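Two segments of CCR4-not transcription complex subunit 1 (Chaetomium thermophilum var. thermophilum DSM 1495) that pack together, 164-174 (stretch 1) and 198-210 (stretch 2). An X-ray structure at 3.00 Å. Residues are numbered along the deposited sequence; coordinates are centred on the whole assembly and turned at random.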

ATOM      1  N   ALA A 164       7.143  -7.922  16.059  1.00 87.22           N
ATOM      2  CA  ALA A 164       7.646  -9.101  15.356  1.00 89.22           C
ATOM      3  C   ALA A 164       9.075  -9.452  15.778  1.00 98.57           C
ATOM      4  O   ALA A 164       9.351 -10.629  16.038  1.00102.79           O
ATOM      5  CB  ALA A 164       7.578  -8.899  13.860  1.00 88.25           C
ATOM      6  N   LEU A 165       9.962  -8.429  15.906  1.00 93.66           N
ATOM      7  CA  LEU A 165      11.358  -8.583  16.341  1.00 95.54           C
ATOM      8  C   LEU A 165      11.447  -9.094  17.799  1.00103.64           C
ATOM      9  O   LEU A 165      12.292  -9.944  18.097  1.00105.87           O
ATOM     10  CB  LEU A 165      12.142  -7.269  16.173  1.00 93.44           C
ATOM     11  CG  LEU A 165      12.382  -6.780  14.753  1.00 95.92           C
ATOM     12  CD1 LEU A 165      12.558  -5.294  14.729  1.00 93.74           C
ATOM     13  CD2 LEU A 165      13.579  -7.445  14.123  1.00100.40           C
ATOM     14  N   GLU A 166      10.565  -8.573  18.690  1.00101.08           N
ATOM     15  CA  GLU A 166      10.430  -8.973  20.100  1.00104.08           C
ATOM     16  C   GLU A 166       9.993 -10.452  20.144  1.00110.66           C
ATOM     17  O   GLU A 166      10.561 -11.252  20.895  1.00113.50           O
ATOM     18  CB  GLU A 166       9.362  -8.103  20.814  1.00103.98           C
ATOM     19  CG  GLU A 166       9.823  -6.722  21.265  1.00115.44           C
ATOM     20  CD  GLU A 166       8.732  -5.788  21.763  1.00147.20           C
ATOM     21  OE1 GLU A 166       7.555  -6.215  21.847  1.00143.05           O
ATOM     22  OE2 GLU A 166       9.059  -4.613  22.055  1.00147.48           O
ATOM     23  N   GLN A 167       9.011 -10.804  19.285  1.00106.04           N
ATOM     24  CA  GLN A 167       8.453 -12.144  19.121  1.00108.24           C
ATOM     25  C   GLN A 167       9.454 -13.088  18.434  1.00114.70           C
ATOM     26  O   GLN A 167       9.167 -14.282  18.286  1.00117.60           O
ATOM     27  CB  GLN A 167       7.163 -12.075  18.292  1.00107.50           C
ATOM     28  CG  GLN A 167       5.946 -11.556  19.054  1.00132.31           C
ATOM     29  CD  GLN A 167       4.782 -11.205  18.148  1.00164.12           C
ATOM     30  OE1 GLN A 167       4.917 -10.983  16.932  1.00160.20           O
ATOM     31  NE2 GLN A 167       3.600 -11.120  18.734  1.00161.30           N
ATOM     32  N   ARG A 168      10.619 -12.551  18.003  1.00109.55           N
ATOM     33  CA  ARG A 168      11.702 -13.274  17.314  1.00111.26           C
ATOM     34  C   ARG A 168      11.191 -13.966  16.040  1.00115.64           C
ATOM     35  O   ARG A 168      11.666 -15.042  15.672  1.00118.62           O
ATOM     36  CB  ARG A 168      12.476 -14.240  18.257  1.00112.43           C
ATOM     37  CG  ARG A 168      12.976 -13.631  19.581  1.00113.25           C
ATOM     38  CD  ARG A 168      14.028 -12.563  19.370  1.00110.32           C
ATOM     39  NE  ARG A 168      14.721 -12.180  20.593  1.00121.30           N
ATOM     40  CZ  ARG A 168      14.754 -10.943  21.081  1.00142.63           C
ATOM     41  NH1 ARG A 168      14.123  -9.955  20.455  1.00129.56           N
ATOM     42  NH2 ARG A 168      15.417 -10.685  22.201  1.00135.51           N
ATOM     43  N   LYS A 169      10.209 -13.322  15.373  1.00109.30           N
ATOM     44  CA  LYS A 169       9.576 -13.779  14.137  1.00108.75           C
ATOM     45  C   LYS A 169      10.637 -13.903  13.024  1.00115.52           C
ATOM     46  O   LYS A 169      11.490 -13.023  12.882  1.00113.84           O
ATOM     47  CB  LYS A 169       8.429 -12.826  13.743  1.00106.46           C
ATOM     48  CG  LYS A 169       7.455 -13.391  12.728  1.00121.97           C
ATOM     49  CD  LYS A 169       6.238 -12.484  12.578  1.00131.67           C
ATOM     50  CE  LYS A 169       5.162 -13.038  11.667  1.00145.35           C
ATOM     51  NZ  LYS A 169       4.295 -14.063  12.329  1.00153.39           N
ATOM     52  N   GLU A 170      10.605 -15.035  12.293  1.00116.04           N
ATOM     53  CA  GLU A 170      11.509 -15.423  11.205  1.00118.07           C
ATOM     54  C   GLU A 170      11.717 -14.325  10.143  1.00119.48           C
ATOM     55  O   GLU A 170      10.766 -13.921   9.455  1.00116.91           O
ATOM     56  CB  GLU A 170      11.001 -16.733  10.570  1.00122.43           C
ATOM     57  CG  GLU A 170      11.885 -17.351   9.496  1.00137.11           C
ATOM     58  CD  GLU A 170      11.116 -18.200   8.498  1.00159.70           C
ATOM     59  OE1 GLU A 170      10.492 -17.612   7.584  1.00150.44           O
ATOM     60  OE2 GLU A 170      11.113 -19.445   8.644  1.00155.38           O
ATOM     61  N   GLY A 171      12.959 -13.834  10.079  1.00116.46           N
ATOM     62  CA  GLY A 171      13.432 -12.824   9.128  1.00114.19           C
ATOM     63  C   GLY A 171      12.929 -11.399   9.275  1.00112.41           C
ATOM     64  O   GLY A 171      12.852 -10.668   8.279  1.00110.98           O
ATOM     65  N   SER A 172      12.615 -10.970  10.504  1.00105.06           N
ATOM     66  CA  SER A 172      12.147  -9.608  10.709  1.00100.64           C
ATOM     67  C   SER A 172      13.281  -8.585  10.599  1.00104.51           C
ATOM     68  O   SER A 172      13.053  -7.493  10.080  1.00102.58           O
ATOM     69  CB  SER A 172      11.354  -9.472  12.004  1.00103.04           C
ATOM     70  OG  SER A 172      11.873 -10.276  13.049  1.00114.94           O
ATOM     71  N   ILE A 173      14.514  -8.955  11.024  1.00103.13           N
ATOM     72  CA  ILE A 173      15.700  -8.095  10.913  1.00102.76           C
ATOM     73  C   ILE A 173      15.939  -7.821   9.424  1.00108.75           C
ATOM     74  O   ILE A 173      16.252  -6.694   9.040  1.00106.73           O
ATOM     75  CB  ILE A 173      16.957  -8.682  11.627  1.00108.73           C
ATOM     76  CG1 ILE A 173      16.684  -8.941  13.126  1.00108.90           C
ATOM     77  CG2 ILE A 173      18.174  -7.755  11.454  1.00109.28           C
ATOM     78  CD1 ILE A 173      17.733  -9.745  13.868  1.00117.67           C
ATOM     79  N   ASP A 174      15.722  -8.852   8.588  1.00109.64           N
ATOM     80  CA  ASP A 174      15.853  -8.762   7.139  1.00110.37           C
ATOM     81  C   ASP A 174      14.790  -7.817   6.583  1.00107.81           C
ATOM     82  O   ASP A 174      15.122  -6.950   5.779  1.00106.31           O
ATOM     83  CB  ASP A 174      15.774 -10.148   6.495  1.00116.26           C
ATOM     84  CG  ASP A 174      16.586 -10.252   5.217  1.00141.31           C
ATOM     85  OD1 ASP A 174      16.230  -9.565   4.229  1.00141.88           O
ATOM     86  OD2 ASP A 174      17.572 -11.031   5.198  1.00155.43           O
ATOM     87  N   ARG A 198      11.778   2.209  17.662  1.00 78.13           N
ATOM     88  CA  ARG A 198      11.310   1.013  18.339  1.00 78.56           C
ATOM     89  C   ARG A 198      11.770  -0.270  17.675  1.00 85.75           C
ATOM     90  O   ARG A 198      12.155  -1.203  18.389  1.00 88.88           O
ATOM     91  CB  ARG A 198       9.785   1.059  18.526  1.00 76.44           C
ATOM     92  CG  ARG A 198       9.298   2.273  19.341  1.00 85.05           C
ATOM     93  CD  ARG A 198       9.875   2.345  20.754  1.00 90.74           C
ATOM     94  NE  ARG A 198       9.358   1.272  21.597  1.00 95.51           N
ATOM     95  CZ  ARG A 198       8.288   1.385  22.367  1.00110.80           C
ATOM     96  NH1 ARG A 198       7.624   2.533  22.426  1.00107.67           N
ATOM     97  NH2 ARG A 198       7.869   0.355  23.082  1.00 95.07           N
ATOM     98  N   SER A 199      11.767  -0.313  16.316  1.00 80.46           N
ATOM     99  CA  SER A 199      12.232  -1.459  15.538  1.00 80.41           C
ATOM    100  C   SER A 199      13.732  -1.621  15.730  1.00 85.30           C
ATOM    101  O   SER A 199      14.196  -2.720  16.033  1.00 87.50           O
ATOM    102  CB  SER A 199      11.932  -1.248  14.071  1.00 82.69           C
ATOM    103  OG  SER A 199      10.531  -1.241  13.886  1.00 95.07           O
ATOM    104  N   LEU A 200      14.480  -0.510  15.609  1.00 79.96           N
ATOM    105  CA  LEU A 200      15.917  -0.461  15.815  1.00 81.44           C
ATOM    106  C   LEU A 200      16.294  -1.053  17.176  1.00 84.85           C
ATOM    107  O   LEU A 200      17.187  -1.895  17.234  1.00 87.28           O
ATOM    108  CB  LEU A 200      16.415   0.984  15.699  1.00 81.33           C
ATOM    109  CG  LEU A 200      17.832   1.241  16.196  1.00 89.43           C
ATOM    110  CD1 LEU A 200      18.857   0.795  15.166  1.00 92.18           C
ATOM    111  CD2 LEU A 200      18.021   2.692  16.571  1.00 91.88           C
ATOM    112  N   GLU A 201      15.585  -0.657  18.246  1.00 79.32           N
ATOM    113  CA  GLU A 201      15.827  -1.147  19.610  1.00 81.44           C
ATOM    114  C   GLU A 201      15.565  -2.635  19.731  1.00 89.00           C
ATOM    115  O   GLU A 201      16.446  -3.370  20.198  1.00 92.48           O
ATOM    116  CB  GLU A 201      15.013  -0.365  20.642  1.00 81.31           C
ATOM    117  CG  GLU A 201      15.445   1.084  20.740  1.00 85.34           C
ATOM    118  CD  GLU A 201      14.938   1.806  21.959  1.00101.23           C
ATOM    119  OE1 GLU A 201      13.878   1.406  22.496  1.00111.08           O
ATOM    120  OE2 GLU A 201      15.635   2.742  22.410  1.00 87.06           O
ATOM    121  N   ALA A 202      14.374  -3.075  19.257  1.00 83.83           N
ATOM    122  CA  ALA A 202      13.928  -4.467  19.230  1.00 85.12           C
ATOM    123  C   ALA A 202      14.954  -5.356  18.517  1.00 93.04           C
ATOM    124  O   ALA A 202      15.308  -6.430  19.026  1.00 96.85           O
ATOM    125  CB  ALA A 202      12.582  -4.554  18.521  1.00 83.34           C
ATOM    126  N   ALA A 203      15.451  -4.872  17.349  1.00 87.72           N
ATOM    127  CA  ALA A 203      16.436  -5.537  16.507  1.00 88.63           C
ATOM    128  C   ALA A 203      17.785  -5.562  17.189  1.00 94.18           C
ATOM    129  O   ALA A 203      18.452  -6.591  17.144  1.00 97.34           O
ATOM    130  CB  ALA A 203      16.539  -4.840  15.169  1.00 87.54           C
ATOM    131  N   TRP A 204      18.183  -4.453  17.846  1.00 88.60           N
ATOM    132  CA  TRP A 204      19.463  -4.394  18.549  1.00 90.78           C
ATOM    133  C   TRP A 204      19.503  -5.382  19.717  1.00 97.40           C
ATOM    134  O   TRP A 204      20.505  -6.069  19.908  1.00100.15           O
ATOM    135  CB  TRP A 204      19.772  -2.978  19.035  1.00 87.95           C
ATOM    136  CG  TRP A 204      21.234  -2.805  19.308  1.00 92.13           C
ATOM    137  CD1 TRP A 204      21.863  -2.911  20.517  1.00 97.62           C
ATOM    138  CD2 TRP A 204      22.273  -2.676  18.325  1.00 93.71           C
ATOM    139  NE1 TRP A 204      23.227  -2.783  20.355  1.00100.07           N
ATOM    140  CE2 TRP A 204      23.507  -2.653  19.016  1.00101.11           C
ATOM    141  CE3 TRP A 204      22.278  -2.528  16.924  1.00 93.97           C
ATOM    142  CZ2 TRP A 204      24.734  -2.512  18.351  1.00103.08           C
ATOM    143  CZ3 TRP A 204      23.494  -2.369  16.271  1.00 98.13           C
ATOM    144  CH2 TRP A 204      24.702  -2.355  16.984  1.00102.28           C
ATOM    145  N   ALA A 205      18.399  -5.454  20.475  1.00 93.28           N
ATOM    146  CA  ALA A 205      18.221  -6.347  21.609  1.00 96.17           C
ATOM    147  C   ALA A 205      18.436  -7.807  21.194  1.00106.58           C
ATOM    148  O   ALA A 205      19.116  -8.547  21.911  1.00110.65           O
ATOM    149  CB  ALA A 205      16.828  -6.164  22.191  1.00 94.44           C
ATOM    150  N   TRP A 206      17.880  -8.202  20.026  1.00103.40           N
ATOM    151  CA  TRP A 206      17.995  -9.538  19.445  1.00107.17           C
ATOM    152  C   TRP A 206      19.455  -9.836  19.074  1.00117.29           C
ATOM    153  O   TRP A 206      19.913 -10.956  19.282  1.00121.95           O
ATOM    154  CB  TRP A 206      17.087  -9.634  18.209  1.00103.64           C
ATOM    155  CG  TRP A 206      16.775 -11.021  17.702  1.00106.85           C
ATOM    156  CD1 TRP A 206      17.331 -12.201  18.105  1.00113.89           C
ATOM    157  CD2 TRP A 206      15.835 -11.353  16.665  1.00105.10           C
ATOM    158  NE1 TRP A 206      16.799 -13.245  17.387  1.00114.34           N
ATOM    159  CE2 TRP A 206      15.875 -12.757  16.498  1.00111.96           C
ATOM    160  CE3 TRP A 206      14.944 -10.604  15.874  1.00102.48           C
ATOM    161  CZ2 TRP A 206      15.060 -13.427  15.574  1.00110.68           C
ATOM    162  CZ3 TRP A 206      14.168 -11.267  14.931  1.00103.53           C
ATOM    163  CH2 TRP A 206      14.230 -12.663  14.787  1.00107.41           C
ATOM    164  N   ILE A 207      20.185  -8.833  18.554  1.00113.97           N
ATOM    165  CA  ILE A 207      21.603  -8.934  18.193  1.00117.92           C
ATOM    166  C   ILE A 207      22.468  -9.054  19.469  1.00128.16           C
ATOM    167  O   ILE A 207      23.459  -9.782  19.464  1.00131.83           O
ATOM    168  CB  ILE A 207      21.995  -7.747  17.269  1.00118.80           C
ATOM    169  CG1 ILE A 207      21.278  -7.872  15.916  1.00117.22           C
ATOM    170  CG2 ILE A 207      23.508  -7.634  17.066  1.00123.16           C
ATOM    171  CD1 ILE A 207      21.198  -6.617  15.130  1.00122.82           C
ATOM    172  N   VAL A 208      22.071  -8.364  20.562  1.00126.22           N
ATOM    173  CA  VAL A 208      22.744  -8.397  21.873  1.00130.44           C
ATOM    174  C   VAL A 208      22.671  -9.821  22.466  1.00142.84           C
ATOM    175  O   VAL A 208      23.701 -10.378  22.867  1.00147.08           O
ATOM    176  CB  VAL A 208      22.160  -7.301  22.807  1.00131.01           C
ATOM    177  CG1 VAL A 208      22.310  -7.646  24.286  1.00133.56           C
ATOM    178  CG2 VAL A 208      22.782  -5.948  22.497  1.00129.33           C
ATOM    179  N   GLU A 209      21.447 -10.409  22.458  1.00140.84           N
ATOM    180  CA  GLU A 209      21.085 -11.755  22.926  1.00144.49           C
ATOM    181  C   GLU A 209      21.836 -12.830  22.107  1.00153.28           C
ATOM    182  O   GLU A 209      22.690 -13.536  22.659  1.00157.35           O
ATOM    183  CB  GLU A 209      19.547 -11.924  22.823  1.00142.61           C
ATOM    184  CG  GLU A 209      18.970 -13.195  23.420  1.00155.02           C
ATOM    185  CD  GLU A 209      17.482 -13.352  23.183  1.00167.95           C
ATOM    186  OE1 GLU A 209      17.080 -13.548  22.012  1.00153.01           O
ATOM    187  OE2 GLU A 209      16.714 -13.273  24.169  1.00160.83           O
ATOM    188  N   ASP A 210      21.538 -12.925  20.790  1.00149.02           N
ATOM    189  CA  ASP A 210      22.175 -13.874  19.875  1.00152.75           C
ATOM    190  C   ASP A 210      22.965 -13.171  18.746  1.00156.34           C
ATOM    191  O   ASP A 210      22.413 -12.908  17.661  1.00152.46           O
ATOM    192  CB  ASP A 210      21.174 -14.902  19.324  1.00154.59           C
ATOM    193  CG  ASP A 210      21.844 -15.942  18.454  1.00171.72           C
ATOM    194  OD1 ASP A 210      22.650 -16.746  18.997  1.00178.91           O
ATOM    195  OD2 ASP A 210      21.615 -15.922  17.226  1.00174.19           O
TER

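A recurring principle of helix packing is that polar groups at a helix end can be satisfied locally while the same residues supply apolar surface to a neighbour. The contact between 164-174 and the helix of 198-209, which buries 590 Å² in all, illustrates it well.

Where the first helix gives way to a loop, R168 adopts positive phi and the chain closes in a Schellman motif. K169 N donates to A164 O at 2.9 Å, and a weak bond joins R168 N to L165 O at 3.1 Å. The arginine side chain folds back to reinforce this end: R168 NH1 donates to the same L165 O at 3.0 Å. Its NE turns outward across the interface, giving E209 OE1 a hydrogen bond of 3.1 Å within a salt bridge. With NE and NH1 thus engaged near the edges of the guanidinium, its flat face remains free to stack on W206, the planes inclined by only 12°. The aliphatic part contributes too, R168 CD lying 3.3 Å from the centroid of the five-membered ring, almost on its normal.

I173 covers the opposite face of the indole, with CD1 3.5 Å from W206 CE3, so the broad aromatic side chain is held between an arginine and a branched aliphatic. At the ring edge, S172 OG comes within 3.1 Å of W206 CZ3, yet its hydroxyl is already satisfied, donating to K169 O at 2.8 Å across a type II turn. G171, at positive phi within that turn, occupies a conformation that favours glycine.

Beside this polar cluster, L165 enters a hole formed by S199, A202, A203 and W206. The small side chain of A202 permits close approach, L165 CB to A202 CB being 3.6 Å. S199 OG finds its hydrogen bond elsewhere in the structure, while S199 O accepts from A203 N at 2.8 Å within the helix.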